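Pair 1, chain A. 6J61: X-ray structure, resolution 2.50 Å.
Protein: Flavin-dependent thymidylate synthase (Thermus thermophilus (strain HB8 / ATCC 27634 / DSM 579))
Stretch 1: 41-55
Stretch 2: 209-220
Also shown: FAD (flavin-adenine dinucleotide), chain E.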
# COMPACT_ATOMS: atom_id res chain seq x y z
N THR A 41 2.67 -32.05 -11.06
CA THR A 41 1.55 -32.94 -10.75
C THR A 41 0.66 -32.27 -9.69
O THR A 41 1.12 -31.45 -8.90
CB THR A 41 2.07 -34.28 -10.24
OG1 THR A 41 2.06 -34.30 -8.81
CG2 THR A 41 3.51 -34.49 -10.69
N VAL A 42 -0.63 -32.63 -9.66
CA VAL A 42 -1.54 -32.02 -8.70
C VAL A 42 -1.17 -32.23 -7.23
O VAL A 42 -1.36 -31.33 -6.42
CB VAL A 42 -3.01 -32.46 -8.89
CG1 VAL A 42 -3.44 -32.26 -10.33
CG2 VAL A 42 -3.17 -33.89 -8.48
N ARG A 43 -0.66 -33.40 -6.86
CA ARG A 43 -0.31 -33.56 -5.46
C ARG A 43 1.01 -32.83 -5.18
O ARG A 43 1.29 -32.44 -4.05
CB ARG A 43 -0.24 -35.03 -5.04
CG ARG A 43 0.52 -35.96 -5.93
CD ARG A 43 0.13 -37.40 -5.59
NE ARG A 43 0.60 -37.78 -4.27
CZ ARG A 43 1.85 -38.17 -4.01
NH1 ARG A 43 2.73 -38.25 -5.00
NH2 ARG A 43 2.22 -38.48 -2.77
N GLU A 44 1.79 -32.63 -6.23
CA GLU A 44 3.06 -31.93 -6.08
C GLU A 44 2.78 -30.43 -5.96
O GLU A 44 3.46 -29.72 -5.21
CB GLU A 44 3.96 -32.21 -7.28
CG GLU A 44 5.38 -31.76 -7.08
CD GLU A 44 6.37 -32.69 -7.77
OE1 GLU A 44 7.59 -32.39 -7.74
OE2 GLU A 44 5.93 -33.72 -8.34
N ASP A 45 1.77 -29.96 -6.70
CA ASP A 45 1.40 -28.55 -6.67
C ASP A 45 0.63 -28.26 -5.38
O ASP A 45 0.80 -27.20 -4.76
CB ASP A 45 0.56 -28.20 -7.91
CG ASP A 45 1.39 -28.17 -9.18
OD1 ASP A 45 2.64 -28.25 -9.09
OD2 ASP A 45 0.81 -28.05 -10.28
N ALA A 46 -0.20 -29.20 -4.96
CA ALA A 46 -0.95 -29.04 -3.73
C ALA A 46 0.10 -28.97 -2.62
O ALA A 46 0.00 -28.15 -1.72
CB ALA A 46 -1.86 -30.24 -3.52
N ALA A 47 1.11 -29.83 -2.70
CA ALA A 47 2.17 -29.85 -1.70
C ALA A 47 2.92 -28.52 -1.67
O ALA A 47 3.18 -27.98 -0.59
CB ALA A 47 3.13 -31.00 -1.99
N LEU A 48 3.27 -27.99 -2.84
CA LEU A 48 3.99 -26.72 -2.92
C LEU A 48 3.08 -25.61 -2.39
O LEU A 48 3.49 -24.77 -1.60
CB LEU A 48 4.37 -26.38 -4.36
CG LEU A 48 5.68 -25.59 -4.63
CD1 LEU A 48 5.56 -24.85 -5.97
CD2 LEU A 48 5.97 -24.61 -3.51
N ILE A 49 1.83 -25.62 -2.83
CA ILE A 49 0.93 -24.59 -2.38
C ILE A 49 0.74 -24.67 -0.87
O ILE A 49 0.67 -23.65 -0.20
CB ILE A 49 -0.42 -24.68 -3.11
CG1 ILE A 49 -0.23 -24.22 -4.56
CG2 ILE A 49 -1.46 -23.84 -2.39
CD1 ILE A 49 -1.48 -24.33 -5.43
N ASP A 50 0.68 -25.88 -0.34
CA ASP A 50 0.50 -26.05 1.09
C ASP A 50 1.71 -25.47 1.81
O ASP A 50 1.58 -24.79 2.82
CB ASP A 50 0.41 -27.52 1.46
CG ASP A 50 0.11 -27.72 2.92
OD1 ASP A 50 -1.08 -27.58 3.29
OD2 ASP A 50 1.05 -27.98 3.70
N TYR A 51 2.88 -25.74 1.26
CA TYR A 51 4.13 -25.26 1.83
C TYR A 51 4.20 -23.72 1.89
O TYR A 51 4.58 -23.15 2.92
CB TYR A 51 5.30 -25.83 1.01
CG TYR A 51 6.66 -25.34 1.42
CD1 TYR A 51 7.11 -24.07 1.06
CD2 TYR A 51 7.50 -26.13 2.21
CE1 TYR A 51 8.33 -23.59 1.47
CE2 TYR A 51 8.74 -25.66 2.64
CZ TYR A 51 9.14 -24.39 2.26
OH TYR A 51 10.35 -23.89 2.68
N LEU A 52 3.83 -23.07 0.79
CA LEU A 52 3.87 -21.61 0.72
C LEU A 52 2.97 -20.94 1.76
O LEU A 52 3.32 -19.93 2.34
CB LEU A 52 3.47 -21.15 -0.70
CG LEU A 52 4.38 -21.56 -1.86
CD1 LEU A 52 3.76 -21.14 -3.18
CD2 LEU A 52 5.75 -20.93 -1.69
N MET A 53 1.80 -21.53 1.96
CA MET A 53 0.84 -21.03 2.93
C MET A 53 1.44 -21.14 4.34
O MET A 53 1.44 -20.18 5.11
CB MET A 53 -0.45 -21.85 2.81
CG MET A 53 -1.53 -21.57 3.84
SD MET A 53 -2.37 -20.03 3.58
CE MET A 53 -3.25 -20.37 2.10
N ARG A 54 1.97 -22.32 4.66
CA ARG A 54 2.60 -22.62 5.96
C ARG A 54 3.74 -21.68 6.33
O ARG A 54 3.81 -21.21 7.47
CB ARG A 54 3.19 -24.03 5.97
CG ARG A 54 2.23 -25.16 6.19
CD ARG A 54 2.99 -26.47 6.33
NE ARG A 54 3.55 -26.95 5.07
CZ ARG A 54 4.59 -27.77 4.97
NH1 ARG A 54 5.21 -28.20 6.06
NH2 ARG A 54 5.01 -28.17 3.78
N HIS A 55 4.64 -21.45 5.38
CA HIS A 55 5.81 -20.62 5.62
C HIS A 55 5.66 -19.12 5.38
O HIS A 55 6.65 -18.38 5.41
CB HIS A 55 6.98 -21.15 4.79
CG HIS A 55 7.44 -22.51 5.22
ND1 HIS A 55 8.69 -22.74 5.73
CD2 HIS A 55 6.79 -23.70 5.25
CE1 HIS A 55 8.80 -24.02 6.07
NE2 HIS A 55 7.65 -24.62 5.79
N PRO A 209 -9.48 -24.15 -5.49
CA PRO A 209 -9.59 -25.23 -4.50
C PRO A 209 -8.32 -25.67 -3.76
O PRO A 209 -8.38 -25.97 -2.57
CB PRO A 209 -10.25 -26.36 -5.31
CG PRO A 209 -9.85 -26.07 -6.73
CD PRO A 209 -10.01 -24.58 -6.80
N LEU A 210 -7.18 -25.71 -4.43
CA LEU A 210 -5.98 -26.11 -3.71
C LEU A 210 -5.60 -25.02 -2.70
O LEU A 210 -5.46 -25.29 -1.51
CB LEU A 210 -4.81 -26.38 -4.67
CG LEU A 210 -4.97 -27.56 -5.63
CD1 LEU A 210 -3.63 -27.83 -6.31
CD2 LEU A 210 -5.44 -28.80 -4.87
N ALA A 211 -5.45 -23.79 -3.19
CA ALA A 211 -5.09 -22.68 -2.32
C ALA A 211 -6.09 -22.61 -1.17
O ALA A 211 -5.71 -22.41 -0.01
CB ALA A 211 -5.10 -21.39 -3.10
N TRP A 212 -7.36 -22.78 -1.50
CA TRP A 212 -8.38 -22.74 -0.48
C TRP A 212 -8.20 -23.87 0.53
O TRP A 212 -8.45 -23.69 1.73
CB TRP A 212 -9.78 -22.81 -1.11
CG TRP A 212 -10.84 -22.89 -0.05
CD1 TRP A 212 -11.28 -24.01 0.58
CD2 TRP A 212 -11.45 -21.79 0.63
NE1 TRP A 212 -12.13 -23.68 1.61
CE2 TRP A 212 -12.25 -22.32 1.66
CE3 TRP A 212 -11.40 -20.40 0.46
CZ2 TRP A 212 -12.99 -21.52 2.52
CZ3 TRP A 212 -12.15 -19.60 1.32
CH2 TRP A 212 -12.93 -20.16 2.34
N ALA A 213 -7.78 -25.04 0.05
CA ALA A 213 -7.59 -26.16 0.95
C ALA A 213 -6.55 -25.76 1.98
O ALA A 213 -6.75 -25.96 3.18
CB ALA A 213 -7.12 -27.39 0.18
N ALA A 214 -5.45 -25.18 1.52
CA ALA A 214 -4.40 -24.76 2.42
C ALA A 214 -4.92 -23.69 3.38
O ALA A 214 -4.67 -23.74 4.59
CB ALA A 214 -3.22 -24.21 1.61
N PHE A 215 -5.62 -22.70 2.83
CA PHE A 215 -6.17 -21.63 3.65
C PHE A 215 -7.08 -22.18 4.75
O PHE A 215 -6.98 -21.80 5.91
CB PHE A 215 -6.95 -20.64 2.77
CG PHE A 215 -7.54 -19.50 3.54
CD1 PHE A 215 -6.73 -18.52 4.09
CD2 PHE A 215 -8.92 -19.44 3.77
CE1 PHE A 215 -7.27 -17.48 4.87
CE2 PHE A 215 -9.47 -18.41 4.55
CZ PHE A 215 -8.65 -17.44 5.10
N GLU A 216 -7.97 -23.08 4.38
CA GLU A 216 -8.90 -23.67 5.33
C GLU A 216 -8.16 -24.39 6.47
O GLU A 216 -8.35 -24.09 7.65
CB GLU A 216 -9.83 -24.63 4.60
CG GLU A 216 -10.89 -25.25 5.45
CD GLU A 216 -11.90 -26.03 4.62
OE1 GLU A 216 -11.50 -26.95 3.87
OE2 GLU A 216 -13.10 -25.71 4.73
N GLU A 217 -7.29 -25.32 6.09
CA GLU A 217 -6.52 -26.12 7.02
C GLU A 217 -5.61 -25.31 7.96
O GLU A 217 -5.69 -25.46 9.18
CB GLU A 217 -5.69 -27.13 6.22
CG GLU A 217 -4.73 -28.02 7.03
CD GLU A 217 -5.40 -28.74 8.18
OE1 GLU A 217 -6.49 -29.32 8.00
OE2 GLU A 217 -4.80 -28.74 9.28
N HIS A 218 -4.77 -24.44 7.39
CA HIS A 218 -3.82 -23.65 8.17
C HIS A 218 -4.28 -22.35 8.82
O HIS A 218 -3.76 -21.97 9.87
CB HIS A 218 -2.60 -23.35 7.30
CG HIS A 218 -1.86 -24.57 6.88
ND1 HIS A 218 -1.05 -25.29 7.73
CD2 HIS A 218 -1.83 -25.23 5.69
CE1 HIS A 218 -0.56 -26.34 7.10
NE2 HIS A 218 -1.02 -26.33 5.86
N LEU A 219 -5.24 -21.65 8.23
CA LEU A 219 -5.67 -20.39 8.83
C LEU A 219 -7.10 -20.32 9.32
O LEU A 219 -7.33 -20.12 10.51
CB LEU A 219 -5.41 -19.22 7.87
CG LEU A 219 -3.94 -18.87 7.63
CD1 LEU A 219 -3.21 -18.71 8.96
CD2 LEU A 219 -3.26 -19.96 6.82
N LEU A 220 -8.06 -20.47 8.42
CA LEU A 220 -9.45 -20.39 8.81
C LEU A 220 -9.76 -21.32 9.99
O LEU A 220 -10.23 -20.87 11.04
CB LEU A 220 -10.35 -20.75 7.62
CG LEU A 220 -11.78 -20.22 7.67
CD1 LEU A 220 -11.74 -18.71 7.71
CD2 LEU A 220 -12.54 -20.67 6.44
PA FAD E . 4.93 -6.06 3.27
O1A FAD E . 5.63 -5.91 1.97
O2A FAD E . 5.42 -4.89 4.28
O5B FAD E . 3.35 -5.92 3.01
C5B FAD E . 2.65 -6.25 4.20
C4B FAD E . 1.20 -6.53 3.83
O4B FAD E . 0.61 -5.35 3.23
C3B FAD E . 1.10 -7.65 2.81
O3B FAD E . 1.00 -8.93 3.41
C2B FAD E . -0.12 -7.26 1.99
O2B FAD E . -1.30 -7.76 2.63
C1B FAD E . -0.06 -5.71 1.98
N9A FAD E . 0.68 -5.15 0.81
C8A FAD E . 1.82 -4.38 0.85
N7A FAD E . 2.20 -4.06 -0.35
C5A FAD E . 1.33 -4.57 -1.25
C6A FAD E . 1.23 -4.55 -2.66
N6A FAD E . 2.17 -3.87 -3.42
N1A FAD E . 0.19 -5.20 -3.26
C2A FAD E . -0.73 -5.87 -2.54
N3A FAD E . -0.66 -5.91 -1.20
C4A FAD E . 0.34 -5.29 -0.52
N1 FAD E . 10.23 -13.46 -1.94
C2 FAD E . 10.69 -13.67 -3.19
O2 FAD E . 10.67 -12.73 -3.98
N3 FAD E . 11.17 -14.87 -3.61
C4 FAD E . 11.22 -15.97 -2.78
O4 FAD E . 11.65 -17.04 -3.18
C4X FAD E . 10.71 -15.80 -1.38
N5 FAD E . 10.70 -16.79 -0.49
C5X FAD E . 10.24 -16.61 0.78
C6 FAD E . 10.24 -17.71 1.70
C7 FAD E . 9.77 -17.54 3.00
C7M FAD E . 9.79 -18.72 3.94
C8 FAD E . 9.27 -16.26 3.44
C8M FAD E . 8.76 -16.06 4.85
C9 FAD E . 9.26 -15.16 2.55
C9A FAD E . 9.74 -15.31 1.21
N10 FAD E . 9.73 -14.22 0.28
C10 FAD E . 10.21 -14.44 -1.02
C1' FAD E . 9.26 -12.87 0.64
C2' FAD E . 7.73 -12.73 0.55
O2' FAD E . 7.24 -13.24 -0.69
C3' FAD E . 7.35 -11.23 0.72
O3' FAD E . 7.82 -10.46 -0.39
C4' FAD E . 7.93 -10.64 2.03
O4' FAD E . 7.90 -11.62 3.08
C5' FAD E . 7.10 -9.44 2.46
O5' FAD E . 5.93 -9.92 3.12
P FAD E . 4.80 -8.80 3.06
O1P FAD E . 4.54 -8.43 1.64
O2P FAD E . 3.47 -9.41 3.72
O3P FAD E . 5.29 -7.51 3.95

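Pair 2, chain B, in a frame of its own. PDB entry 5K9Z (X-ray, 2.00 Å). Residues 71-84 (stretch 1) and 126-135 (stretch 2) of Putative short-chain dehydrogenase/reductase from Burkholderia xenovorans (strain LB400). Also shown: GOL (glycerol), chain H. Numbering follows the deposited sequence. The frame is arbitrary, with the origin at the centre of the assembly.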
# COMPACT_ATOMS: atom_id res chain seq x y z
N VAL B 71 -7.13 -22.90 -18.74
CA VAL B 71 -8.07 -24.02 -18.88
C VAL B 71 -8.05 -24.81 -17.58
O VAL B 71 -7.07 -25.50 -17.28
CB VAL B 71 -7.71 -24.93 -20.06
CG1 VAL B 71 -8.76 -26.06 -20.20
CG2 VAL B 71 -7.59 -24.11 -21.34
N GLU B 72 -9.15 -24.76 -16.83
CA GLU B 72 -9.16 -25.38 -15.51
C GLU B 72 -8.79 -26.86 -15.59
O GLU B 72 -8.02 -27.36 -14.76
CB GLU B 72 -10.54 -25.24 -14.86
CG GLU B 72 -10.58 -25.97 -13.53
CD GLU B 72 -11.91 -25.90 -12.83
OE1 GLU B 72 -12.92 -25.56 -13.48
OE2 GLU B 72 -11.94 -26.19 -11.62
N ALA B 73 -9.31 -27.56 -16.60
CA ALA B 73 -9.08 -29.00 -16.71
C ALA B 73 -7.60 -29.30 -16.86
O ALA B 73 -7.12 -30.33 -16.37
CB ALA B 73 -9.85 -29.56 -17.92
N GLN B 74 -6.86 -28.44 -17.57
CA GLN B 74 -5.43 -28.68 -17.73
C GLN B 74 -4.67 -28.44 -16.43
O GLN B 74 -3.71 -29.15 -16.12
CB GLN B 74 -4.89 -27.81 -18.86
CG GLN B 74 -5.47 -28.22 -20.23
CD GLN B 74 -4.82 -27.50 -21.37
OE1 GLN B 74 -3.67 -27.07 -21.27
NE2 GLN B 74 -5.55 -27.35 -22.47
N VAL B 75 -5.09 -27.43 -15.66
CA VAL B 75 -4.47 -27.20 -14.36
C VAL B 75 -4.73 -28.38 -13.44
O VAL B 75 -3.81 -28.89 -12.79
CB VAL B 75 -4.99 -25.88 -13.75
CG1 VAL B 75 -4.50 -25.71 -12.32
CG2 VAL B 75 -4.58 -24.68 -14.63
N ALA B 76 -5.97 -28.86 -13.41
CA ALA B 76 -6.30 -30.02 -12.58
C ALA B 76 -5.49 -31.23 -13.00
O ALA B 76 -5.02 -32.00 -12.16
CB ALA B 76 -7.81 -30.30 -12.67
N ALA B 77 -5.33 -31.42 -14.32
CA ALA B 77 -4.57 -32.55 -14.85
C ALA B 77 -3.09 -32.46 -14.49
O ALA B 77 -2.45 -33.50 -14.30
CB ALA B 77 -4.75 -32.64 -16.37
N ALA B 78 -2.53 -31.25 -14.43
CA ALA B 78 -1.13 -31.11 -14.01
C ALA B 78 -0.95 -31.50 -12.54
O ALA B 78 0.03 -32.16 -12.18
CB ALA B 78 -0.63 -29.68 -14.25
N VAL B 79 -1.87 -31.07 -11.67
CA VAL B 79 -1.85 -31.51 -10.27
C VAL B 79 -1.94 -33.03 -10.20
O VAL B 79 -1.17 -33.68 -9.47
CB VAL B 79 -3.00 -30.85 -9.48
CG1 VAL B 79 -3.17 -31.54 -8.11
CG2 VAL B 79 -2.72 -29.37 -9.30
N ASP B 80 -2.89 -33.63 -10.94
CA ASP B 80 -3.02 -35.09 -10.92
C ASP B 80 -1.74 -35.76 -11.39
O ASP B 80 -1.36 -36.82 -10.88
CB ASP B 80 -4.20 -35.54 -11.79
CG ASP B 80 -5.55 -35.27 -11.13
OD1 ASP B 80 -5.60 -35.15 -9.89
OD2 ASP B 80 -6.56 -35.19 -11.86
N GLU B 81 -1.07 -35.19 -12.40
CA GLU B 81 0.20 -35.72 -12.87
C GLU B 81 1.26 -35.69 -11.76
O GLU B 81 2.02 -36.65 -11.58
CB GLU B 81 0.69 -34.90 -14.07
CG GLU B 81 2.06 -35.24 -14.62
CD GLU B 81 2.06 -36.45 -15.54
OE1 GLU B 81 1.04 -37.16 -15.63
OE2 GLU B 81 3.10 -36.66 -16.21
N ALA B 82 1.34 -34.59 -11.02
CA ALA B 82 2.25 -34.55 -9.88
C ALA B 82 1.93 -35.66 -8.88
O ALA B 82 2.82 -36.37 -8.42
CB ALA B 82 2.22 -33.17 -9.22
N LEU B 83 0.64 -35.85 -8.58
CA LEU B 83 0.24 -36.90 -7.63
C LEU B 83 0.53 -38.30 -8.18
O LEU B 83 0.99 -39.16 -7.43
CB LEU B 83 -1.24 -36.76 -7.29
CG LEU B 83 -1.66 -35.47 -6.59
CD1 LEU B 83 -3.17 -35.46 -6.43
CD2 LEU B 83 -0.97 -35.31 -5.23
N ARG B 84 0.26 -38.53 -9.47
CA ARG B 84 0.52 -39.85 -10.05
C ARG B 84 2.00 -40.20 -10.01
O ARG B 84 2.37 -41.34 -9.68
CB ARG B 84 0.01 -39.90 -11.49
CG ARG B 84 0.17 -41.27 -12.16
CD ARG B 84 -0.32 -41.26 -13.61
NE ARG B 84 0.44 -40.35 -14.45
CZ ARG B 84 1.62 -40.63 -14.99
NH1 ARG B 84 2.20 -41.80 -14.76
NH2 ARG B 84 2.23 -39.72 -15.75
N TYR B 126 -7.81 -21.48 -10.50
CA TYR B 126 -7.80 -22.92 -10.78
C TYR B 126 -6.64 -23.60 -10.06
O TYR B 126 -6.81 -24.68 -9.50
CB TYR B 126 -7.70 -23.19 -12.29
CG TYR B 126 -8.77 -22.57 -13.16
CD1 TYR B 126 -10.07 -22.43 -12.72
CD2 TYR B 126 -8.46 -22.11 -14.44
CE1 TYR B 126 -11.04 -21.84 -13.50
CE2 TYR B 126 -9.44 -21.53 -15.26
CZ TYR B 126 -10.72 -21.40 -14.78
OH TYR B 126 -11.68 -20.82 -15.56
N GLY B 127 -5.47 -22.96 -10.07
CA GLY B 127 -4.32 -23.54 -9.40
C GLY B 127 -4.51 -23.63 -7.89
O GLY B 127 -4.14 -24.63 -7.27
N ILE B 128 -5.05 -22.59 -7.28
CA ILE B 128 -5.31 -22.67 -5.84
C ILE B 128 -6.34 -23.75 -5.56
O ILE B 128 -6.17 -24.59 -4.68
CB ILE B 128 -5.75 -21.30 -5.28
CG1 ILE B 128 -4.62 -20.27 -5.42
CG2 ILE B 128 -6.18 -21.43 -3.79
CD1 ILE B 128 -5.05 -18.88 -5.06
N LYS B 129 -7.42 -23.75 -6.34
CA LYS B 129 -8.48 -24.73 -6.12
C LYS B 129 -7.94 -26.15 -6.16
O LYS B 129 -8.13 -26.92 -5.21
CB LYS B 129 -9.59 -24.53 -7.16
CG LYS B 129 -10.65 -25.63 -7.14
CD LYS B 129 -11.70 -25.34 -8.20
CE LYS B 129 -12.67 -26.52 -8.39
NZ LYS B 129 -13.65 -26.21 -9.47
N HIS B 130 -7.25 -26.52 -7.23
CA HIS B 130 -6.86 -27.92 -7.39
C HIS B 130 -5.64 -28.30 -6.56
O HIS B 130 -5.57 -29.42 -6.06
CB HIS B 130 -6.71 -28.25 -8.87
CG HIS B 130 -8.01 -28.18 -9.58
ND1 HIS B 130 -8.93 -29.21 -9.54
CD2 HIS B 130 -8.62 -27.17 -10.25
CE1 HIS B 130 -10.02 -28.86 -10.20
NE2 HIS B 130 -9.86 -27.63 -10.64
N ALA B 131 -4.67 -27.39 -6.39
CA ALA B 131 -3.58 -27.70 -5.46
C ALA B 131 -4.11 -27.90 -4.04
O ALA B 131 -3.70 -28.83 -3.33
CB ALA B 131 -2.53 -26.58 -5.48
N ALA B 132 -5.07 -27.07 -3.62
CA ALA B 132 -5.61 -27.19 -2.27
C ALA B 132 -6.35 -28.51 -2.08
O ALA B 132 -6.28 -29.09 -1.00
CB ALA B 132 -6.53 -26.00 -1.98
N ARG B 133 -7.06 -28.98 -3.12
CA ARG B 133 -7.71 -30.28 -3.04
C ARG B 133 -6.71 -31.38 -2.68
O ARG B 133 -7.01 -32.27 -1.88
CB ARG B 133 -8.40 -30.62 -4.36
CG ARG B 133 -9.71 -29.92 -4.60
CD ARG B 133 -10.31 -30.35 -5.96
NE ARG B 133 -11.63 -29.78 -6.16
CZ ARG B 133 -12.47 -30.13 -7.14
NH1 ARG B 133 -12.11 -31.05 -8.03
NH2 ARG B 133 -13.66 -29.55 -7.22
N ALA B 134 -5.53 -31.35 -3.30
CA ALA B 134 -4.52 -32.34 -2.93
C ALA B 134 -3.96 -32.07 -1.53
O ALA B 134 -3.67 -33.00 -0.77
CB ALA B 134 -3.41 -32.37 -3.98
N MET B 135 -3.82 -30.80 -1.17
CA MET B 135 -3.04 -30.45 0.01
C MET B 135 -3.84 -30.59 1.30
O MET B 135 -3.26 -30.98 2.32
CB MET B 135 -2.47 -29.04 -0.12
CG MET B 135 -1.37 -28.96 -1.17
SD MET B 135 -0.90 -27.25 -1.46
CE MET B 135 0.40 -27.45 -2.68
C1 GOL H . -7.43 -32.13 -8.69
O1 GOL H . -8.76 -31.71 -8.90
C2 GOL H . -7.48 -33.24 -7.66
O2 GOL H . -7.39 -34.49 -8.30
C3 GOL H . -6.39 -33.07 -6.61
O3 GOL H . -6.57 -34.06 -5.62

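What backbone arrangement do the two pairs share? In each, two helices run side by side in roughly the same direction, crossing at -42° in pair 1 and -32° in pair 2, with axes 8.9 and 9.1 Å apart at their closest. The central residues superpose with an RMSD of 0.5 Å, and the buried surface is nearly equal, 515 and 506 Å². Axes this close leave little room between the backbones, and small residues occupy matched positions there: A211(A) coincides with G127(B). Opposite them stand I49(A) and V75(B), both pointing toward the partner helix. I49(A) CG2 lies 3.8 Å from A211(A) CA, and V75(B) CG1 lies 3.6 Å from G127(B) CA, so a branched aliphatic side chain rests against the backbone in both.

How is the contact filled near the beginning of the second stretch? L210(A) and Y126(B) match, and both point toward the first helix. In pair 1 the leucine is a knob among V42(A), D45(A), A46(A) and I49(A), with its CD2 4.1 Å from A46(A) CB. In pair 2 the tyrosine lays a ring face against E72(B), the counterpart of A46(A): E72(B) CB sits 3.5 Å from the centroid of the Y126(B) ring, almost on the ring normal. Aliphatic packing in one pair thus becomes a CH-pi contact in the other.

Where does each pair place its histidine? The two histidines do not match: H130(B) falls on A214(A), whereas H218(A) falls on A134(B). Pair 1 therefore has alanine first and histidine four residues later, and pair 2 has the reverse. The carboxylate partners also differ in position. H218(A) NE2 donates to D50(A) OD1 at 2.9 Å, while R54(A) CG lies over the ring face, 3.5 Å from the H218(A) ring centroid; the arginine also forms a salt bridge to the same aspartate, R54(A) NE to D50(A) OD2 at 3.0 Å. In pair 2, H130(B) NE2 donates to E72(B) OE2 at 2.7 Å, and K129(B) NZ forms a salt bridge with that same oxygen, also at 2.7 Å. A76(B), which matches D50(A), supplies a methyl instead of a carboxylate: its CB lies over the H130(B) ring face, 3.6 Å from the centroid. A glycerol O1 hydrogen-bonds with H130(B) ND1 at 2.6 Å.

What replaces the long methionine farther along? M53(A) buries 100 Å² and sits as a knob among A214(A), F215(A), H218(A) and L219(A). Its SD reaches L219(A) CD2 at 3.4 Å, and its CE lies 3.8 Å from F215(A) CB. V79(B) holds the matching position with a shorter side chain and a smaller covered area, 54 Å². Its CG1 packs 4.2 Å from A134(B) CB, and L83(B) CD1 approaches the same A134(B) CB at 4.0 Å. The matched side chains thus both reach the second helix, the longer M53(A) with more of its area covered than V79(B), whose CG2 also comes within 4.0 Å of A131(B) N.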